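Local atomic coordinates of CDP-4-keto-6-deoxy-D-glucose-3-dehydrase (Yersinia pseudotuberculosis, PDB entry 3BB8), a protein that probably dehydrates CDP-4-keto-6-deoxy-D-glucose at C3 in lipopolysaccharide biosynthesis, with a pyridoxal phosphate cofactor on an aspartate aminotransferase fold. Residues L381-Y386 against N400-M405; P142-N147 against P348-E353; I164-T167 against L171-L174; D361-L366 against V371-L376. The protein carries 1 engineered substitution. One frame throughout, in Å; residues are numbered along the deposited sequence.

In the fold
Contacts 2 and 3 are buried, whereas contacts 1 and 4 are partly buried and reach the second subunit. Contact 3 lies beside the pyridoxal phosphate and joins a strand of the large mixed sheet to the loop that follows; it relies on a ring stack. Contact 2 links the bulge beside strand 145-146 of that sheet to the three-stranded antiparallel sheet through Y144, which packs on P348 and bonds to the T350 hydroxyl. Contact 1 adds a salt bridge at helix 399-407, and contact 4 folds the end of helix 359-368 onto its own loop with one backbone bond and aliphatic packing. Y144 of contact 2 packs against both I404 of contact 1 and L376 of contact 4.

Contact 1 of 4, residues L381-Y386 against N400-M405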
loop_
_atom_site.group_PDB
_atom_site.type_symbol
_atom_site.label_atom_id
_atom_site.label_comp_id
_atom_site.label_asym_id
_atom_site.label_seq_id
_atom_site.Cartn_x
_atom_site.Cartn_y
_atom_site.Cartn_z
ATOM N N LEU A 381 -17.162 14.479 8.531
ATOM C CA LEU A 381 -15.779 14.302 8.946
ATOM C C LEU A 381 -15.377 15.141 10.155
ATOM O O LEU A 381 -14.721 14.633 11.059
ATOM C CB LEU A 381 -14.837 14.577 7.766
ATOM C CG LEU A 381 -14.780 13.435 6.749
ATOM C CD1 LEU A 381 -14.148 13.904 5.462
ATOM C CD2 LEU A 381 -14.013 12.261 7.349
ATOM N N THR A 382 -15.780 16.406 10.185
ATOM C CA THR A 382 -15.424 17.269 11.305
ATOM C C THR A 382 -15.954 16.781 12.644
ATOM O O THR A 382 -15.484 17.230 13.686
ATOM C CB THR A 382 -15.905 18.714 11.098
ATOM O OG1 THR A 382 -17.334 18.739 10.988
ATOM C CG2 THR A 382 -15.287 19.300 9.849
ATOM N N ARG A 383 -16.923 15.865 12.625
ATOM C CA ARG A 383 -17.478 15.322 13.865
ATOM C C ARG A 383 -16.931 13.936 14.191
ATOM O O ARG A 383 -17.387 13.281 15.135
ATOM C CB ARG A 383 -19.009 15.245 13.793
ATOM C CG ARG A 383 -19.697 16.587 13.653
ATOM C CD ARG A 383 -21.210 16.425 13.652
ATOM N NE ARG A 383 -21.868 17.717 13.506
ATOM C CZ ARG A 383 -22.015 18.599 14.488
ATOM N NH1 ARG A 383 -21.557 18.323 15.702
ATOM N NH2 ARG A 383 -22.605 19.765 14.249
ATOM N N GLN A 384 -15.975 13.470 13.402
ATOM C CA GLN A 384 -15.391 12.161 13.651
ATOM C C GLN A 384 -14.347 12.327 14.731
ATOM O O GLN A 384 -13.651 13.335 14.771
ATOM C CB GLN A 384 -14.749 11.605 12.376
ATOM C CG GLN A 384 -15.755 11.065 11.373
ATOM C CD GLN A 384 -16.305 9.717 11.773
ATOM O OE1 GLN A 384 -17.371 9.310 11.315
ATOM N NE2 GLN A 384 -15.572 9.003 12.609
ATOM N N PRO A 385 -14.221 11.340 15.626
ATOM C CA PRO A 385 -13.233 11.438 16.696
ATOM C C PRO A 385 -11.809 11.777 16.284
ATOM O O PRO A 385 -11.145 12.522 17.000
ATOM C CB PRO A 385 -13.332 10.082 17.410
ATOM C CG PRO A 385 -14.084 9.215 16.492
ATOM C CD PRO A 385 -15.039 10.133 15.782
ATOM N N TYR A 386 -11.325 11.273 15.142
ATOM C CA TYR A 386 -9.937 11.589 14.767
ATOM C C TYR A 386 -9.773 13.016 14.303
ATOM O O TYR A 386 -8.655 13.477 14.122
ATOM C CB TYR A 386 -9.376 10.629 13.693
ATOM C CG TYR A 386 -9.729 10.947 12.242
ATOM C CD1 TYR A 386 -10.950 10.531 11.685
ATOM C CD2 TYR A 386 -8.822 11.613 11.415
ATOM C CE1 TYR A 386 -11.253 10.763 10.333
ATOM C CE2 TYR A 386 -9.110 11.853 10.058
ATOM C CZ TYR A 386 -10.326 11.421 9.523
ATOM O OH TYR A 386 -10.601 11.617 8.183
ATOM N N ASN A 400 -26.541 20.503 5.558
ATOM C CA ASN A 400 -26.874 19.295 4.811
ATOM C C ASN A 400 -25.986 18.121 5.189
ATOM O O ASN A 400 -26.444 16.973 5.209
ATOM C CB ASN A 400 -26.793 19.567 3.310
ATOM C CG ASN A 400 -27.971 20.390 2.811
ATOM O OD1 ASN A 400 -28.019 20.805 1.653
ATOM N ND2 ASN A 400 -28.933 20.620 3.691
ATOM N N THR A 401 -24.723 18.415 5.504
ATOM C CA THR A 401 -23.766 17.386 5.896
ATOM C C THR A 401 -24.240 16.744 7.186
ATOM O O THR A 401 -24.239 15.524 7.315
ATOM C CB THR A 401 -22.357 17.979 6.147
ATOM O OG1 THR A 401 -21.890 18.620 4.955
ATOM C CG2 THR A 401 -21.383 16.888 6.547
ATOM N N ASP A 402 -24.634 17.577 8.145
ATOM C CA ASP A 402 -25.131 17.073 9.422
ATOM C C ASP A 402 -26.395 16.259 9.191
ATOM O O ASP A 402 -26.611 15.221 9.824
ATOM C CB ASP A 402 -25.443 18.231 10.378
ATOM C CG ASP A 402 -24.216 18.724 11.110
ATOM O OD1 ASP A 402 -23.439 17.872 11.589
ATOM O OD2 ASP A 402 -24.036 19.955 11.219
ATOM N N ARG A 403 -27.233 16.728 8.276
ATOM C CA ARG A 403 -28.469 16.016 7.994
ATOM C C ARG A 403 -28.127 14.633 7.446
ATOM O O ARG A 403 -28.792 13.644 7.763
ATOM C CB ARG A 403 -29.318 16.789 6.979
ATOM C CG ARG A 403 -30.782 16.403 7.023
ATOM C CD ARG A 403 -31.560 16.979 5.863
ATOM N NE ARG A 403 -32.924 16.461 5.840
ATOM C CZ ARG A 403 -33.663 16.360 4.741
ATOM N NH1 ARG A 403 -33.172 16.741 3.565
ATOM N NH2 ARG A 403 -34.896 15.875 4.819
ATOM N N ILE A 404 -27.074 14.565 6.633
ATOM C CA ILE A 404 -26.666 13.296 6.049
ATOM C C ILE A 404 -26.139 12.383 7.134
ATOM O O ILE A 404 -26.436 11.191 7.161
ATOM C CB ILE A 404 -25.572 13.497 4.965
ATOM C CG1 ILE A 404 -26.170 14.242 3.763
ATOM C CG2 ILE A 404 -25.013 12.153 4.528
ATOM C CD1 ILE A 404 -25.185 14.509 2.648
ATOM N N MET A 405 -25.360 12.958 8.043
ATOM C CA MET A 405 -24.789 12.192 9.140
ATOM C C MET A 405 -25.891 11.573 9.984
ATOM O O MET A 405 -25.763 10.441 10.447
ATOM C CB MET A 405 -23.918 13.093 10.020
ATOM C CG MET A 405 -23.343 12.391 11.246
ATOM S SD MET A 405 -22.578 13.550 12.394
ATOM C CE MET A 405 -24.009 14.531 12.841
#
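R383 meets D402 and M405 of helix 399-407 from a loop that begins with a short 3-10 turn, L381-R383. Q384 N closes that turn on L381 O at 2.9 Å. R383, the last residue of the turn, carries the contact. With CG beside the backbone N (chi1 -63°) and the chain extended from CG to NE, the arginine crosses D402 at about a right angle and presents NE to OD1. NE donates to D402 OD1 in a salt bridge modelled at 2.5 Å, a very short separation whose exact value is doubtful. The second bond of the bridge, from R383 NH2 to D402 OD2, is weak at 3.4 Å, although OD2 lies at the guanidinium edge and in its plane. The planes of the two groups are turned 49° apart, so the carboxylate is twisted rather than coplanar with the guanidinium. M405 also crosses the arginine chain at about a right angle: SD lies 3.4 Å from R383 CD, and the bend at chi3 (63°) folds the methyl back to put CE 3.5 Å from the same carbon. Both atoms of the thioether end thus rest on the aliphatic part of the arginine, just short of its charged group. The third nitrogen, NH1, bonds to S271 OG of the second subunit, on which Q384 (at Y280), P385 (at Y282) and M405 (at P273) also pack. T401 and N400 bond to D138 of strand 133-140, and I404 lies on V139, which places this contact between the large sheet and the subunit interface.

Contact 2 of 4, residues P142-N147 against P348-E353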
loop_
_atom_site.group_PDB
_atom_site.type_symbol
_atom_site.label_atom_id
_atom_site.label_comp_id
_atom_site.label_asym_id
_atom_site.label_seq_id
_atom_site.Cartn_x
_atom_site.Cartn_y
_atom_site.Cartn_z
ATOM N N PRO A 142 -30.725 15.997 -3.050
ATOM C CA PRO A 142 -30.351 14.616 -2.733
ATOM C C PRO A 142 -29.357 14.052 -3.745
ATOM O O PRO A 142 -29.354 12.848 -4.000
ATOM C CB PRO A 142 -31.680 13.867 -2.830
ATOM C CG PRO A 142 -32.481 14.659 -3.802
ATOM C CD PRO A 142 -32.096 16.094 -3.580
ATOM N N THR A 143 -28.526 14.920 -4.312
ATOM C CA THR A 143 -27.382 14.481 -5.103
ATOM C C THR A 143 -26.232 14.031 -4.206
ATOM O O THR A 143 -25.425 13.187 -4.593
ATOM C CB THR A 143 -26.884 15.596 -6.041
ATOM O OG1 THR A 143 -26.196 16.595 -5.277
ATOM C CG2 THR A 143 -28.051 16.237 -6.773
ATOM N N TYR A 144 -26.165 14.602 -3.008
ATOM C CA TYR A 144 -25.133 14.241 -2.045
ATOM C C TYR A 144 -23.712 14.615 -2.466
ATOM O O TYR A 144 -22.743 13.995 -2.043
ATOM C CB TYR A 144 -25.230 12.752 -1.703
ATOM C CG TYR A 144 -26.607 12.366 -1.220
ATOM C CD1 TYR A 144 -27.538 11.796 -2.090
ATOM C CD2 TYR A 144 -27.010 12.636 0.089
ATOM C CE1 TYR A 144 -28.832 11.507 -1.675
ATOM C CE2 TYR A 144 -28.302 12.357 0.511
ATOM C CZ TYR A 144 -29.212 11.791 -0.380
ATOM O OH TYR A 144 -30.505 11.523 0.025
ATOM N N ASN A 145 -23.609 15.645 -3.298
ATOM C CA ASN A 145 -22.331 16.150 -3.755
ATOM C C ASN A 145 -22.221 17.627 -3.385
ATOM O O ASN A 145 -23.220 18.274 -3.061
ATOM C CB ASN A 145 -22.174 15.953 -5.265
ATOM C CG ASN A 145 -21.725 14.543 -5.622
ATOM O OD1 ASN A 145 -22.538 13.629 -5.745
ATOM N ND2 ASN A 145 -20.419 14.360 -5.769
ATOM N N VAL A 146 -21.002 18.155 -3.436
ATOM C CA VAL A 146 -20.744 19.529 -3.021
ATOM C C VAL A 146 -21.809 20.478 -3.557
ATOM O O VAL A 146 -22.225 20.371 -4.712
ATOM C CB VAL A 146 -19.358 20.009 -3.491
ATOM C CG1 VAL A 146 -19.259 19.938 -5.007
ATOM C CG2 VAL A 146 -19.092 21.424 -2.998
ATOM N N ASN A 147 -22.249 21.405 -2.713
ATOM C CA ASN A 147 -22.915 22.614 -3.182
ATOM C C ASN A 147 -21.958 23.557 -3.904
ATOM O O ASN A 147 -21.468 24.524 -3.322
ATOM C CB ASN A 147 -23.590 23.340 -2.016
ATOM C CG ASN A 147 -24.523 24.442 -2.478
ATOM O OD1 ASN A 147 -25.261 25.021 -1.680
ATOM N ND2 ASN A 147 -24.499 24.734 -3.773
ATOM N N PRO A 348 -28.570 6.044 -2.425
ATOM C CA PRO A 348 -28.709 6.902 -1.239
ATOM C C PRO A 348 -30.138 7.390 -0.947
ATOM O O PRO A 348 -30.825 7.924 -1.822
ATOM C CB PRO A 348 -27.764 8.057 -1.546
ATOM C CG PRO A 348 -27.955 8.228 -3.033
ATOM C CD PRO A 348 -27.941 6.787 -3.535
ATOM N N ILE A 349 -30.554 7.226 0.304
ATOM C CA ILE A 349 -31.888 7.619 0.746
ATOM C C ILE A 349 -31.844 8.413 2.046
ATOM O O ILE A 349 -31.192 8.004 3.008
ATOM C CB ILE A 349 -32.766 6.372 0.992
ATOM C CG1 ILE A 349 -32.918 5.583 -0.310
ATOM C CG2 ILE A 349 -34.130 6.789 1.545
ATOM C CD1 ILE A 349 -33.497 4.207 -0.112
ATOM N N THR A 350 -32.538 9.547 2.069
ATOM C CA THR A 350 -32.625 10.367 3.271
ATOM C C THR A 350 -34.008 10.269 3.906
ATOM O O THR A 350 -35.005 10.680 3.313
ATOM C CB THR A 350 -32.312 11.844 2.971
ATOM O OG1 THR A 350 -30.950 11.969 2.541
ATOM C CG2 THR A 350 -32.529 12.697 4.210
ATOM N N LEU A 351 -34.060 9.722 5.116
ATOM C CA LEU A 351 -35.321 9.566 5.833
ATOM C C LEU A 351 -35.770 10.887 6.450
ATOM O O LEU A 351 -35.010 11.539 7.165
ATOM C CB LEU A 351 -35.192 8.496 6.918
ATOM C CG LEU A 351 -36.297 8.466 7.976
ATOM C CD1 LEU A 351 -37.560 7.827 7.417
ATOM C CD2 LEU A 351 -35.828 7.733 9.223
ATOM N N LYS A 352 -37.009 11.274 6.169
ATOM C CA LYS A 352 -37.536 12.555 6.629
ATOM C C LYS A 352 -37.631 12.596 8.150
ATOM O O LYS A 352 -38.057 11.629 8.783
ATOM C CB LYS A 352 -38.908 12.824 6.008
ATOM C CG LYS A 352 -38.854 13.284 4.561
ATOM C CD LYS A 352 -40.248 13.547 4.013
ATOM C CE LYS A 352 -40.214 13.809 2.516
ATOM N NZ LYS A 352 -39.317 14.947 2.173
ATOM N N GLU A 353 -37.232 13.723 8.732
ATOM C CA GLU A 353 -37.228 13.876 10.182
ATOM C C GLU A 353 -38.633 13.739 10.756
ATOM O O GLU A 353 -38.829 13.125 11.806
ATOM C CB GLU A 353 -36.628 15.226 10.576
ATOM C CG GLU A 353 -35.131 15.336 10.337
ATOM C CD GLU A 353 -34.797 15.792 8.931
ATOM O OE1 GLU A 353 -35.640 15.605 8.027
ATOM O OE2 GLU A 353 -33.692 16.337 8.727
#
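Y144 adopts a left-handed backbone conformation (phi 66°, psi 27°) as the first residue of a G1 beta bulge opposite D140, and its side chain points at P348 and T350 of strand 347-351. The tyrosine makes the contact through the CD1-CE1 side of its ring and through its hydroxyl. That side of the ring lies against the proline: CE1 is 3.6 Å from P348 CB, and CD1 is 3.7 Å from P348 CG. The approach is oblique, so the pyrrolidine meets the ring neither squarely over a face nor at an edge. Farther out, the phenol reaches the threonine. Y144 OH and T350 OG1 are hydrogen-bonded at 2.6 Å, and OG1 sits at the edge of the ring, in its plane, which also brings it within 3.4 Å of Y144 CE2. T350 has OG1 beside its backbone N (chi1 -64°), and this rotamer directs the hydroxyl to the phenol. Around the pair, Y144 also touches I404 of helix 399-407 and T408 of strand 408-411. The short polar bond holds the phenol oxygen in place, while the proline packs beside CD1 and CE1 and limits how the ring can turn. T350 OG1 has a second partner in the T408 hydroxyl, so three hydroxyls are linked from Y144 through T350 to T408. The buried threonine oxygen is therefore held by two hydroxyls, one from the bulge of the large sheet and one from the neighbouring strand of the small sheet.

Contact 3 of 4, residues I164-T167 against L171-L174; sequences IAHT and LFDL
H166 and F172 stack at the start of a beta-alpha-beta crossover, where strand 159-165 of the large sheet gives way to the loop leading into helix 174-184. The two rings form an offset stack, with centroids 3.9 Å apart and planes only 11° from parallel; individual atom pairs are modelled closer than is comfortable, so the fine spacing is doubtful. A chi1 of 64° tucks the F172 ring in over its own backbone, and from there the phenyl covers one face of the imidazole. The imidazole edge is lined by two leucines: L171 CA is 3.3 Å from H166 CD2, with L171 CB at 3.6 Å from the same atom, and L174 CG is 4.0 Å from H166 NE2. On the strand side, I164 CG2 packs on F172 CD2 at 4.1 Å, and A165 O lies at the phenyl edge, 4.0 Å from that carbon. The backbone turns sharply on both sides. H166 is the centre of an inverse gamma turn with a weak bond of 2.9 Å from T167 N to A165 O, and D173 is the centre of another. D173 also caps helix 174-184, its OD1 accepting the backbone N of E176. F172 also packs on N145 and V146 of strand 145-146, while H166 touches C192 and A195. The side chain of A165 comes to about 4 Å from the bound pyridoxal phosphate. The crossover runs on through helix 174-184 to the parallel neighbour 187-191, within the mixed sheet of the cofactor-binding domain of an aspartate aminotransferase fold.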
loop_
_atom_site.group_PDB
_atom_site.type_symbol
_atom_site.label_atom_id
_atom_site.label_comp_id
_atom_site.label_asym_id
_atom_site.label_seq_id
_atom_site.Cartn_x
_atom_site.Cartn_y
_atom_site.Cartn_z
ATOM N N ILE A 164 -12.138 16.487 -4.388
ATOM C CA ILE A 164 -13.470 16.049 -4.006
ATOM C C ILE A 164 -13.822 14.764 -4.731
ATOM O O ILE A 164 -13.328 14.510 -5.828
ATOM C CB ILE A 164 -14.510 17.104 -4.410
ATOM C CG1 ILE A 164 -14.245 18.411 -3.677
ATOM C CG2 ILE A 164 -15.902 16.597 -4.142
ATOM C CD1 ILE A 164 -15.177 19.528 -4.096
ATOM N N ALA A 165 -14.704 13.970 -4.139
ATOM C CA ALA A 165 -15.109 12.718 -4.759
ATOM C C ALA A 165 -16.508 12.818 -5.363
ATOM O O ALA A 165 -17.350 13.554 -4.854
ATOM C CB ALA A 165 -15.078 11.590 -3.720
ATOM N N HIS A 166 -16.735 12.087 -6.458
ATOM C CA HIS A 166 -18.048 12.038 -7.093
ATOM C C HIS A 166 -18.776 11.012 -6.231
ATOM O O HIS A 166 -18.794 9.815 -6.525
ATOM C CB HIS A 166 -17.938 11.563 -8.553
ATOM C CG HIS A 166 -17.352 12.588 -9.477
ATOM N ND1 HIS A 166 -16.023 12.588 -9.845
ATOM C CD2 HIS A 166 -17.898 13.686 -10.051
ATOM C CE1 HIS A 166 -15.777 13.642 -10.603
ATOM N NE2 HIS A 166 -16.898 14.326 -10.742
ATOM N N THR A 167 -19.352 11.508 -5.143
ATOM C CA THR A 167 -20.027 10.677 -4.151
ATOM C C THR A 167 -21.046 9.678 -4.659
ATOM O O THR A 167 -21.997 10.039 -5.335
ATOM C CB THR A 167 -20.673 11.570 -3.084
ATOM O OG1 THR A 167 -19.670 12.442 -2.553
ATOM C CG2 THR A 167 -21.261 10.735 -1.952
ATOM N N LEU A 171 -22.230 12.555 -9.912
ATOM C CA LEU A 171 -21.195 13.536 -10.214
ATOM C C LEU A 171 -21.497 14.877 -9.553
ATOM O O LEU A 171 -22.632 15.352 -9.580
ATOM C CB LEU A 171 -21.054 13.718 -11.727
ATOM C CG LEU A 171 -20.729 12.459 -12.534
ATOM C CD1 LEU A 171 -22.006 11.753 -12.966
ATOM C CD2 LEU A 171 -19.866 12.799 -13.738
ATOM N N PHE A 172 -20.474 15.481 -8.958
ATOM C CA PHE A 172 -20.560 16.864 -8.501
ATOM C C PHE A 172 -20.557 17.833 -9.678
ATOM O O PHE A 172 -20.303 17.441 -10.818
ATOM C CB PHE A 172 -19.407 17.187 -7.550
ATOM C CG PHE A 172 -18.051 17.120 -8.195
ATOM C CD1 PHE A 172 -17.608 18.143 -9.014
ATOM C CD2 PHE A 172 -17.222 16.032 -7.982
ATOM C CE1 PHE A 172 -16.361 18.084 -9.609
ATOM C CE2 PHE A 172 -15.974 15.967 -8.574
ATOM C CZ PHE A 172 -15.544 16.994 -9.389
ATOM N N ASP A 173 -20.838 19.101 -9.396
ATOM C CA ASP A 173 -21.070 20.087 -10.443
ATOM C C ASP A 173 -19.764 20.487 -11.122
ATOM O O ASP A 173 -19.198 21.541 -10.829
ATOM C CB ASP A 173 -21.766 21.324 -9.872
ATOM C CG ASP A 173 -22.132 22.333 -10.942
ATOM O OD1 ASP A 173 -21.589 22.237 -12.063
ATOM O OD2 ASP A 173 -22.963 23.223 -10.662
ATOM N N LEU A 174 -19.291 19.640 -12.031
ATOM C CA LEU A 174 -18.001 19.852 -12.679
ATOM C C LEU A 174 -17.885 21.227 -13.330
ATOM O O LEU A 174 -16.835 21.881 -13.259
ATOM C CB LEU A 174 -17.750 18.753 -13.716
ATOM C CG LEU A 174 -17.079 17.492 -13.160
ATOM C CD1 LEU A 174 -17.184 16.360 -14.164
ATOM C CD2 LEU A 174 -15.622 17.793 -12.836
#

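Contact 4 of 4, residues D361-L366 against V371-L376; sequences DLVKFL and VGTRLL
L366 O accepts the backbone N of V371 at 2.8 Å, with an N-H...O angle of 158°. This bond reaches back five residues and folds the loop 371-376 onto the end of helix 359-368. The side chains follow it. L366 CB lies 3.9 Å from V371 CB, and the leucine also extends a branch, CD1, to T373 CG2 at 3.7 Å, the two side chains crossing at about a right angle. One turn earlier, V363 meets the other arm of the threonine: CG1 is 3.3 Å and CG2 3.7 Å from T373 OG1, so the hydroxyl oxygen rests against both valine methyls. T373 chi1 of 59° makes this possible, sending OG1 to V363 and CG2 to L366. Next along the loop, R374 NH1 donates a hydrogen bond to T373 O at 2.6 Å, the oxygen lying close to the guanidinium plane. L366 packs on F429 and V371 on V425 of helix 419-432, while T373 touches F409 and I411 of strand 408-411. R374 and L375 reach Y280 and Y276 of the second subunit, so the loop runs from a helix-helix seam, past the small sheet, to the dimer interface.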
loop_
_atom_site.group_PDB
_atom_site.type_symbol
_atom_site.label_atom_id
_atom_site.label_comp_id
_atom_site.label_asym_id
_atom_site.label_seq_id
_atom_site.Cartn_x
_atom_site.Cartn_y
_atom_site.Cartn_z
ATOM N N ASP A 361 -34.288 2.875 13.614
ATOM C CA ASP A 361 -35.426 1.961 13.504
ATOM C C ASP A 361 -35.452 1.319 12.125
ATOM O O ASP A 361 -35.542 0.096 11.998
ATOM C CB ASP A 361 -36.757 2.693 13.732
ATOM C CG ASP A 361 -36.835 3.367 15.089
ATOM O OD1 ASP A 361 -36.407 2.743 16.087
ATOM O OD2 ASP A 361 -37.334 4.517 15.159
ATOM N N LEU A 362 -35.371 2.157 11.097
ATOM C CA LEU A 362 -35.387 1.687 9.721
ATOM C C LEU A 362 -34.243 0.701 9.457
ATOM O O LEU A 362 -34.475 -0.412 8.976
ATOM C CB LEU A 362 -35.318 2.885 8.765
ATOM C CG LEU A 362 -35.549 2.632 7.269
ATOM C CD1 LEU A 362 -36.817 1.828 7.069
ATOM C CD2 LEU A 362 -35.649 3.967 6.528
ATOM N N VAL A 363 -33.011 1.092 9.783
ATOM C CA VAL A 363 -31.871 0.202 9.565
ATOM C C VAL A 363 -32.091 -1.122 10.299
ATOM O O VAL A 363 -31.961 -2.204 9.723
ATOM C CB VAL A 363 -30.548 0.835 10.065
ATOM C CG1 VAL A 363 -29.439 -0.200 10.047
ATOM C CG2 VAL A 363 -30.174 2.018 9.190
ATOM N N LYS A 364 -32.436 -1.028 11.576
ATOM C CA LYS A 364 -32.666 -2.217 12.379
ATOM C C LYS A 364 -33.750 -3.087 11.755
ATOM O O LYS A 364 -33.653 -4.312 11.778
ATOM C CB LYS A 364 -33.066 -1.817 13.796
ATOM C CG LYS A 364 -33.198 -2.989 14.754
ATOM C CD LYS A 364 -33.518 -2.497 16.158
ATOM C CE LYS A 364 -32.404 -1.601 16.707
ATOM N NZ LYS A 364 -31.112 -2.336 16.859
ATOM N N PHE A 365 -34.776 -2.452 11.196
ATOM C CA PHE A 365 -35.876 -3.182 10.566
ATOM C C PHE A 365 -35.389 -3.893 9.306
ATOM O O PHE A 365 -35.611 -5.093 9.130
ATOM C CB PHE A 365 -37.018 -2.222 10.209
ATOM C CG PHE A 365 -38.165 -2.883 9.495
ATOM C CD1 PHE A 365 -39.093 -3.647 10.196
ATOM C CD2 PHE A 365 -38.311 -2.750 8.118
ATOM C CE1 PHE A 365 -40.156 -4.271 9.535
ATOM C CE2 PHE A 365 -39.368 -3.371 7.445
ATOM C CZ PHE A 365 -40.293 -4.132 8.157
ATOM N N LEU A 366 -34.725 -3.142 8.434
ATOM C CA LEU A 366 -34.196 -3.692 7.190
ATOM C C LEU A 366 -33.169 -4.779 7.477
ATOM O O LEU A 366 -33.112 -5.795 6.784
ATOM C CB LEU A 366 -33.567 -2.576 6.359
ATOM C CG LEU A 366 -34.585 -1.546 5.875
ATOM C CD1 LEU A 366 -33.892 -0.385 5.190
ATOM C CD2 LEU A 366 -35.546 -2.227 4.926
ATOM N N VAL A 371 -32.001 -6.892 4.446
ATOM C CA VAL A 371 -31.693 -5.824 3.505
ATOM C C VAL A 371 -30.561 -4.999 4.089
ATOM O O VAL A 371 -30.763 -4.241 5.047
ATOM C CB VAL A 371 -32.902 -4.903 3.288
ATOM C CG1 VAL A 371 -32.501 -3.709 2.416
ATOM C CG2 VAL A 371 -34.029 -5.681 2.645
ATOM N N GLY A 372 -29.369 -5.150 3.518
ATOM C CA GLY A 372 -28.220 -4.422 4.017
ATOM C C GLY A 372 -28.281 -2.930 3.763
ATOM O O GLY A 372 -28.792 -2.482 2.736
ATOM N N THR A 373 -27.775 -2.158 4.718
ATOM C CA THR A 373 -27.733 -0.709 4.586
ATOM C C THR A 373 -26.352 -0.222 5.030
ATOM O O THR A 373 -25.610 -0.944 5.704
ATOM C CB THR A 373 -28.802 0.000 5.466
ATOM O OG1 THR A 373 -28.591 -0.338 6.842
ATOM C CG2 THR A 373 -30.211 -0.413 5.050
ATOM N N ARG A 374 -26.019 1.002 4.639
ATOM C CA ARG A 374 -24.746 1.604 4.997
ATOM C C ARG A 374 -24.975 3.086 5.186
ATOM O O ARG A 374 -25.724 3.699 4.426
ATOM C CB ARG A 374 -23.708 1.411 3.875
ATOM C CG ARG A 374 -23.262 -0.015 3.651
ATOM C CD ARG A 374 -22.384 -0.466 4.783
ATOM N NE ARG A 374 -21.923 -1.840 4.604
ATOM C CZ ARG A 374 -22.646 -2.918 4.879
ATOM N NH1 ARG A 374 -23.883 -2.797 5.355
ATOM N NH2 ARG A 374 -22.126 -4.123 4.687
ATOM N N LEU A 375 -24.338 3.673 6.188
ATOM C CA LEU A 375 -24.477 5.100 6.370
ATOM C C LEU A 375 -23.557 5.716 5.306
ATOM O O LEU A 375 -22.747 5.007 4.713
ATOM C CB LEU A 375 -24.060 5.494 7.790
ATOM C CG LEU A 375 -24.902 4.836 8.904
ATOM C CD1 LEU A 375 -24.673 5.575 10.215
ATOM C CD2 LEU A 375 -26.397 4.878 8.547
ATOM N N LEU A 376 -23.691 7.012 5.043
ATOM C CA LEU A 376 -22.865 7.661 4.031
ATOM C C LEU A 376 -21.427 7.918 4.501
ATOM O O LEU A 376 -20.972 9.066 4.592
ATOM C CB LEU A 376 -23.530 8.972 3.572
ATOM C CG LEU A 376 -22.996 9.583 2.265
ATOM C CD1 LEU A 376 -22.981 8.528 1.200
ATOM C CD2 LEU A 376 -23.860 10.750 1.817
#